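Local coordinates for Alr4995 protein (Nostoc sp., PDB 6LRF), which is a bifunctional arginine dihydrolase and ornithine cyclodeaminase, probably carrying arginine through ornithine to proline, at residues S509-L520 with V583-F594. Sequence-based numbering, arbitrary orientation.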
loop_
_atom_site.group_PDB
_atom_site.type_symbol
_atom_site.label_atom_id
_atom_site.label_comp_id
_atom_site.label_asym_id
_atom_site.label_seq_id
_atom_site.Cartn_x
_atom_site.Cartn_y
_atom_site.Cartn_z
ATOM N N SER B 509 8.793 15.898 22.368
ATOM C CA SER B 509 9.428 16.398 23.594
ATOM C C SER B 509 9.305 17.896 23.710
ATOM O O SER B 509 9.017 18.443 24.777
ATOM C CB SER B 509 10.926 16.047 23.622
ATOM O OG SER B 509 11.146 14.689 23.915
ATOM N N ARG B 510 9.576 18.563 22.596
ATOM C CA ARG B 510 9.535 20.014 22.567
ATOM C C ARG B 510 8.110 20.524 22.810
ATOM O O ARG B 510 7.899 21.425 23.627
ATOM C CB ARG B 510 10.081 20.526 21.237
ATOM C CG ARG B 510 9.906 22.007 21.072
ATOM C CD ARG B 510 11.131 22.677 20.500
ATOM N NE ARG B 510 10.887 24.112 20.430
ATOM C CZ ARG B 510 10.568 24.764 19.319
ATOM N NH1 ARG B 510 10.487 24.112 18.167
ATOM N NH2 ARG B 510 10.347 26.073 19.362
ATOM N N LEU B 511 7.136 19.938 22.114
ATOM C CA LEU B 511 5.726 20.261 22.354
ATOM C C LEU B 511 5.329 20.192 23.834
ATOM O O LEU B 511 4.640 21.080 24.338
ATOM C CB LEU B 511 4.827 19.329 21.541
ATOM C CG LEU B 511 4.792 19.594 20.041
ATOM C CD1 LEU B 511 3.930 18.557 19.364
ATOM C CD2 LEU B 511 4.264 20.994 19.766
ATOM N N ILE B 512 5.763 19.140 24.525
ATOM C CA ILE B 512 5.420 18.936 25.935
ATOM C C ILE B 512 6.095 20.000 26.816
ATOM O O ILE B 512 5.484 20.559 27.737
ATOM C CB ILE B 512 5.836 17.511 26.416
ATOM C CG1 ILE B 512 4.996 16.429 25.717
ATOM C CG2 ILE B 512 5.698 17.396 27.917
ATOM C CD1 ILE B 512 5.591 15.030 25.783
ATOM N N ARG B 513 7.365 20.256 26.516
ATOM C CA ARG B 513 8.183 21.250 27.211
ATOM C C ARG B 513 7.581 22.655 27.144
ATOM O O ARG B 513 7.619 23.392 28.121
ATOM C CB ARG B 513 9.594 21.255 26.613
ATOM C CG ARG B 513 10.661 21.874 27.480
ATOM C CD ARG B 513 12.040 21.321 27.106
ATOM N NE ARG B 513 12.418 21.615 25.723
ATOM C CZ ARG B 513 12.711 20.699 24.806
ATOM N NH1 ARG B 513 12.668 19.404 25.108
ATOM N NH2 ARG B 513 13.054 21.077 23.579
ATOM N N GLU B 514 7.000 23.001 25.999
ATOM C CA GLU B 514 6.500 24.352 25.745
ATOM C C GLU B 514 4.982 24.546 25.928
ATOM O O GLU B 514 4.419 25.538 25.451
ATOM C CB GLU B 514 6.904 24.767 24.334
ATOM C CG GLU B 514 8.412 24.706 24.148
ATOM C CD GLU B 514 8.878 25.180 22.782
ATOM O OE1 GLU B 514 8.030 25.614 21.968
ATOM O OE2 GLU B 514 10.103 25.120 22.524
ATOM N N GLY B 515 4.332 23.595 26.601
ATOM C CA GLY B 515 2.964 23.762 27.067
ATOM C C GLY B 515 1.809 23.409 26.139
ATOM O O GLY B 515 0.687 23.851 26.364
ATOM N N TYR B 516 2.060 22.617 25.104
ATOM C CA TYR B 516 0.999 22.238 24.181
ATOM C C TYR B 516 0.339 20.905 24.543
ATOM O O TYR B 516 -0.631 20.516 23.922
ATOM C CB TYR B 516 1.530 22.147 22.752
ATOM C CG TYR B 516 2.081 23.440 22.208
ATOM C CD1 TYR B 516 3.433 23.756 22.344
ATOM C CD2 TYR B 516 1.259 24.348 21.562
ATOM C CE1 TYR B 516 3.950 24.938 21.842
ATOM C CE2 TYR B 516 1.765 25.533 21.061
ATOM C CZ TYR B 516 3.112 25.821 21.202
ATOM O OH TYR B 516 3.614 26.997 20.699
ATOM N N VAL B 517 0.879 20.193 25.523
ATOM C CA VAL B 517 0.404 18.854 25.828
ATOM C C VAL B 517 0.045 18.736 27.305
ATOM O O VAL B 517 0.913 18.835 28.169
ATOM C CB VAL B 517 1.465 17.794 25.449
ATOM C CG1 VAL B 517 0.929 16.384 25.674
ATOM C CG2 VAL B 517 1.863 17.959 24.005
ATOM N N GLN B 518 -1.233 18.513 27.595
ATOM C CA GLN B 518 -1.694 18.443 28.984
ATOM C C GLN B 518 -1.818 17.013 29.493
ATOM O O GLN B 518 -1.946 16.780 30.689
ATOM C CB GLN B 518 -3.045 19.158 29.140
ATOM C CG GLN B 518 -2.917 20.679 29.245
ATOM C CD GLN B 518 -2.332 21.304 27.994
ATOM O OE1 GLN B 518 -2.894 21.180 26.903
ATOM N NE2 GLN B 518 -1.196 21.983 28.144
ATOM N N ALA B 519 -1.788 16.053 28.581
ATOM C CA ALA B 519 -1.806 14.651 28.974
ATOM C C ALA B 519 -1.281 13.793 27.840
ATOM O O ALA B 519 -1.436 14.130 26.676
ATOM C CB ALA B 519 -3.213 14.209 29.373
ATOM N N LEU B 520 -0.671 12.674 28.201
ATOM C CA LEU B 520 -0.102 11.746 27.244
ATOM C C LEU B 520 -0.633 10.329 27.489
ATOM O O LEU B 520 -0.518 9.783 28.586
ATOM C CB LEU B 520 1.417 11.765 27.339
ATOM C CG LEU B 520 2.138 10.805 26.413
ATOM C CD1 LEU B 520 1.848 11.202 25.000
ATOM C CD2 LEU B 520 3.642 10.875 26.691
ATOM N N VAL B 583 10.676 12.089 25.604
ATOM C CA VAL B 583 9.252 12.277 25.863
ATOM C C VAL B 583 8.896 12.024 27.325
ATOM O O VAL B 583 8.340 12.897 27.987
ATOM C CB VAL B 583 8.390 11.365 24.950
ATOM C CG1 VAL B 583 6.909 11.495 25.295
ATOM C CG2 VAL B 583 8.640 11.720 23.492
HETATM N N MSE B 584 9.229 10.843 27.839
HETATM C CA MSE B 584 8.832 10.486 29.198
HETATM C C MSE B 584 9.517 11.431 30.203
HETATM O O MSE B 584 8.920 11.841 31.196
HETATM C CB MSE B 584 9.158 9.008 29.490
HETATM C CG MSE B 584 8.611 8.023 28.437
HETATM SE SE MSE B 584 6.691 8.301 28.098
HETATM C CE MSE B 584 6.147 7.897 29.921
ATOM N N TYR B 585 10.753 11.808 29.908
ATOM C CA TYR B 585 11.486 12.782 30.723
ATOM C C TYR B 585 10.748 14.109 30.851
ATOM O O TYR B 585 10.571 14.619 31.950
ATOM C CB TYR B 585 12.875 13.050 30.136
ATOM C CG TYR B 585 13.616 14.192 30.823
ATOM C CD1 TYR B 585 14.310 13.985 32.013
ATOM C CD2 TYR B 585 13.617 15.477 30.281
ATOM C CE1 TYR B 585 14.987 15.023 32.641
ATOM C CE2 TYR B 585 14.286 16.524 30.902
ATOM C CZ TYR B 585 14.968 16.287 32.081
ATOM O OH TYR B 585 15.632 17.315 32.697
ATOM N N GLU B 586 10.337 14.674 29.721
ATOM C CA GLU B 586 9.617 15.945 29.747
ATOM C C GLU B 586 8.293 15.833 30.492
ATOM O O GLU B 586 7.876 16.788 31.152
ATOM C CB GLU B 586 9.366 16.472 28.329
ATOM C CG GLU B 586 10.629 16.867 27.539
ATOM C CD GLU B 586 11.510 17.923 28.237
ATOM O OE1 GLU B 586 11.056 18.583 29.207
ATOM O OE2 GLU B 586 12.677 18.088 27.806
ATOM N N CYS B 587 7.621 14.679 30.401
ATOM C CA CYS B 587 6.366 14.500 31.145
ATOM C C CYS B 587 6.633 14.566 32.642
ATOM O O CYS B 587 5.898 15.221 33.385
ATOM C CB CYS B 587 5.671 13.175 30.801
ATOM S SG CYS B 587 4.896 13.182 29.178
ATOM N N VAL B 588 7.688 13.897 33.087
ATOM C CA VAL B 588 8.010 13.914 34.509
ATOM C C VAL B 588 8.441 15.327 34.950
ATOM O O VAL B 588 7.930 15.851 35.936
ATOM C CB VAL B 588 9.099 12.874 34.857
ATOM C CG1 VAL B 588 9.585 13.058 36.289
ATOM C CG2 VAL B 588 8.557 11.449 34.654
ATOM N N ARG B 589 9.324 15.964 34.191
ATOM C CA ARG B 589 9.860 17.270 34.597
ATOM C C ARG B 589 8.815 18.379 34.583
ATOM O O ARG B 589 8.881 19.314 35.379
ATOM C CB ARG B 589 11.037 17.664 33.702
ATOM C CG ARG B 589 12.387 17.070 34.142
ATOM C CD ARG B 589 12.911 17.675 35.459
ATOM N NE ARG B 589 14.294 17.271 35.729
ATOM C CZ ARG B 589 14.668 16.415 36.681
ATOM N NH1 ARG B 589 13.760 15.871 37.489
ATOM N NH2 ARG B 589 15.957 16.106 36.835
ATOM N N ASN B 590 7.844 18.278 33.686
ATOM C CA ASN B 590 6.817 19.307 33.607
ATOM C C ASN B 590 5.496 18.877 34.238
ATOM O O ASN B 590 4.494 19.581 34.147
ATOM C CB ASN B 590 6.614 19.720 32.153
ATOM C CG ASN B 590 7.859 20.367 31.560
ATOM O OD1 ASN B 590 8.072 21.571 31.690
ATOM N ND2 ASN B 590 8.687 19.563 30.912
ATOM N N GLN B 591 5.514 17.720 34.886
ATOM C CA GLN B 591 4.344 17.183 35.578
ATOM C C GLN B 591 3.122 17.066 34.666
ATOM O O GLN B 591 2.023 17.468 35.024
ATOM C CB GLN B 591 4.027 18.037 36.798
ATOM C CG GLN B 591 5.243 18.238 37.693
ATOM C CD GLN B 591 5.202 19.559 38.408
ATOM O OE1 GLN B 591 4.403 19.747 39.327
ATOM N NE2 GLN B 591 6.047 20.503 37.976
ATOM N N ILE B 592 3.340 16.515 33.477
ATOM C CA ILE B 592 2.267 16.145 32.560
ATOM C C ILE B 592 1.878 14.711 32.886
ATOM O O ILE B 592 2.738 13.816 32.876
ATOM C CB ILE B 592 2.727 16.262 31.099
ATOM C CG1 ILE B 592 3.384 17.625 30.866
ATOM C CG2 ILE B 592 1.579 16.039 30.144
ATOM C CD1 ILE B 592 2.418 18.791 31.078
ATOM N N PRO B 593 0.602 14.479 33.228
ATOM C CA PRO B 593 0.197 13.110 33.567
ATOM C C PRO B 593 0.286 12.202 32.342
ATOM O O PRO B 593 0.054 12.665 31.226
ATOM C CB PRO B 593 -1.258 13.267 34.020
ATOM C CG PRO B 593 -1.448 14.730 34.254
ATOM C CD PRO B 593 -0.509 15.435 33.343
ATOM N N PHE B 594 0.634 10.938 32.527
ATOM C CA PHE B 594 0.614 10.024 31.401
ATOM C C PHE B 594 0.013 8.726 31.863
ATOM O O PHE B 594 0.046 8.418 33.049
ATOM C CB PHE B 594 2.011 9.819 30.798
ATOM C CG PHE B 594 3.033 9.295 31.768
ATOM C CD1 PHE B 594 3.864 10.169 32.464
ATOM C CD2 PHE B 594 3.179 7.931 31.974
ATOM C CE1 PHE B 594 4.804 9.684 33.357
ATOM C CE2 PHE B 594 4.119 7.440 32.856
ATOM C CZ PHE B 594 4.933 8.317 33.553
#
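The exposed Arg513 reaches across to the buried Glu586 in a salt bridge, Arg513 NH1 lying 3.0 Å from Glu586 OE2. The carboxylate oxygen sits near the guanidinium plane, yet the N-H comes from above the carboxylate plane, the two flat groups being turned 62° apart. In Glu586, chi1 (-66°) sets CG anti to the carbonyl carbon, against the backbone O of Ser509, and a bend at chi2 then turns the acid toward the arginine; Asn590 ND2, bonded chiefly to the backbone O of Glu586, adds a weak bond to OE1. With Glu586 cut back to an alanine, Arg513 would probably lose this charge partner and its guanidinium be freer to swing.

Apolar side chains fill the gap between the 509-513 turn of helix 505-513 and helix 583-589, which run almost parallel (7°), their axes 8.8 Å apart at closest approach. Ile512 splits its branches: CD1 meets Val583 CG1 and Cys587 SG, while CG2, anti to the backbone N, rests 3.8 Å from Ile592 CG1. Leu520 CD2 touches Val583 CG1 and lies 3.6 Å from Cys587 SG. Both helices lead into neighbouring parallel strands of the Rossmann-fold sheet, 519-523 and the edge strand 594-597.

Between the strands, Leu520 N donates to Pro593 O at 3.1 Å, and Phe594 CA makes a CA-H...O contact with Leu520 O.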